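Local coordinates for malonyl CoA-acyl carrier protein transacylase (Mycobacterium tuberculosis, PDB 2QC3), which transfers the malonyl group from malonyl-CoA to holo-acyl carrier protein, supplying malonyl-ACP for fatty acid biosynthesis, at residues Arg157-Ala160 with Gly161-Val164. Numbering follows the deposited sequence.
Sequences RNAA and GQIV
Bends at chi2 (-61°) and chi3 (-62°) bring the end of the Arg-157 chain back beside Ile-163, whose CG1, set beside its own backbone N, is presented to Arg-157 CD and NE; the two side chains run alongside, pointing the same way, with Arg-157 NE 3.9 Å from Ile-163 CG1. On the other face of the sheet Gln-162, extended beyond CG, carries its amide past the methyl of Ala-159, NE2 lying 3.8 Å from Ala-159 CB. Both pairs belong to the hairpin of strands 153-159 and 162-166, closed by a type II turn from Ala-159 to Gln-162, with Gly-161 supplying the positive phi (74°) of its third position. Gln-162 N donates to Ala-159 O at 2.8 Å. Gln-162 O in turn takes two donors, Asn-158 N at 3.0 Å and Ala-159 N more weakly at 3.3 Å. Two residues thus face one, a classic beta bulge. It turns Asn-158 CB toward the partner strand, and the amide ND2 comes 4.0 Å from Val-164 CG2. Asn-158 also touches His-91 and Trp-251, and its side chain lies about 7 Å from that of Ser-92, the probable nucleophile. Because one carbonyl oxygen accepts both N-H groups, the extra bulge residue is taken into the hairpin without loss of the pairing between its strands.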
ATOM      1  N   ARG A 157      -6.906  -4.733  -8.949  1.00 20.58           N
ATOM      2  CA  ARG A 157      -8.174  -4.338  -9.559  1.00 20.13           C
ATOM      3  C   ARG A 157      -8.332  -3.005  -8.832  1.00 19.96           C
ATOM      4  O   ARG A 157      -8.781  -2.960  -7.687  1.00 22.31           O
ATOM      5  CB  ARG A 157      -9.331  -5.287  -9.200  1.00 22.35           C
ATOM      6  CG  ARG A 157      -9.293  -6.680  -9.879  1.00 21.67           C
ATOM      7  CD  ARG A 157      -9.363  -6.600 -11.403  1.00 19.69           C
ATOM      8  NE  ARG A 157     -10.602  -6.000 -11.904  1.00 20.80           N
ATOM      9  CZ  ARG A 157     -11.755  -6.643 -12.082  1.00 19.36           C
ATOM     10  NH1 ARG A 157     -11.868  -7.941 -11.805  1.00 15.69           N
ATOM     11  NH2 ARG A 157     -12.805  -5.980 -12.551  1.00 18.76           N
ATOM     12  N   ASN A 158      -7.943  -1.920  -9.490  1.00 20.27           N
ATOM     13  CA  ASN A 158      -7.986  -0.603  -8.869  1.00 19.68           C
ATOM     14  C   ASN A 158      -9.218   0.255  -9.137  1.00 19.65           C
ATOM     15  O   ASN A 158      -9.625   1.034  -8.276  1.00 20.09           O
ATOM     16  CB  ASN A 158      -6.719   0.170  -9.240  1.00 18.95           C
ATOM     17  CG  ASN A 158      -5.468  -0.481  -8.694  1.00 19.17           C
ATOM     18  OD1 ASN A 158      -5.453  -0.954  -7.561  1.00 19.92           O
ATOM     19  ND2 ASN A 158      -4.402  -0.496  -9.490  1.00 19.28           N
ATOM     20  N   ALA A 159      -9.795   0.111 -10.326  1.00 20.74           N
ATOM     21  CA  ALA A 159     -10.992   0.849 -10.726  1.00 23.25           C
ATOM     22  C   ALA A 159     -11.381   0.355 -12.117  1.00 24.03           C
ATOM     23  O   ALA A 159     -10.618  -0.372 -12.755  1.00 23.00           O
ATOM     24  CB  ALA A 159     -10.698   2.362 -10.763  1.00 23.15           C
ATOM     25  N   ALA A 160     -12.560   0.737 -12.596  1.00 24.92           N
ATOM     26  CA  ALA A 160     -12.974   0.309 -13.928  1.00 27.20           C
ATOM     27  C   ALA A 160     -11.912   0.765 -14.931  1.00 26.26           C
ATOM     28  O   ALA A 160     -11.517   1.927 -14.944  1.00 26.81           O
ATOM     29  CB  ALA A 160     -14.332   0.911 -14.283  1.00 29.51           C
ATOM     30  N   GLY A 161     -11.433  -0.158 -15.759  1.00 27.28           N
ATOM     31  CA  GLY A 161     -10.416   0.201 -16.734  1.00 26.35           C
ATOM     32  C   GLY A 161      -9.038   0.425 -16.137  1.00 25.75           C
ATOM     33  O   GLY A 161      -8.141   0.912 -16.815  1.00 27.42           O
ATOM     34  N   GLN A 162      -8.861   0.088 -14.864  1.00 24.61           N
ATOM     35  CA  GLN A 162      -7.562   0.255 -14.221  1.00 24.97           C
ATOM     36  C   GLN A 162      -7.172  -1.037 -13.526  1.00 24.99           C
ATOM     37  O   GLN A 162      -7.574  -1.295 -12.388  1.00 22.58           O
ATOM     38  CB  GLN A 162      -7.584   1.405 -13.211  1.00 25.26           C
ATOM     39  CG  GLN A 162      -7.742   2.781 -13.845  1.00 29.41           C
ATOM     40  CD  GLN A 162      -7.589   3.904 -12.838  1.00 32.71           C
ATOM     41  OE1 GLN A 162      -6.586   3.977 -12.130  1.00 36.16           O
ATOM     42  NE2 GLN A 162      -8.578   4.789 -12.775  1.00 33.39           N
ATOM     43  N   ILE A 163      -6.388  -1.847 -14.228  1.00 25.27           N
ATOM     44  CA  ILE A 163      -5.944  -3.131 -13.705  1.00 27.78           C
ATOM     45  C   ILE A 163      -4.431  -3.268 -13.836  1.00 26.82           C
ATOM     46  O   ILE A 163      -3.792  -2.564 -14.623  1.00 26.89           O
ATOM     47  CB  ILE A 163      -6.599  -4.309 -14.478  1.00 29.54           C
ATOM     48  CG1 ILE A 163      -8.118  -4.277 -14.310  1.00 31.88           C
ATOM     49  CG2 ILE A 163      -6.064  -5.645 -13.974  1.00 33.03           C
ATOM     50  CD1 ILE A 163      -8.791  -3.163 -15.073  1.00 36.19           C
ATOM     51  N   VAL A 164      -3.862  -4.157 -13.033  1.00 24.04           N
ATOM     52  CA  VAL A 164      -2.444  -4.437 -13.107  1.00 22.26           C
ATOM     53  C   VAL A 164      -2.351  -5.949 -13.279  1.00 21.73           C
ATOM     54  O   VAL A 164      -2.853  -6.714 -12.452  1.00 19.03           O
ATOM     55  CB  VAL A 164      -1.679  -4.010 -11.837  1.00 22.67           C
ATOM     56  CG1 VAL A 164      -0.221  -4.449 -11.957  1.00 19.92           C
ATOM     57  CG2 VAL A 164      -1.753  -2.488 -11.648  1.00 22.01           C
TER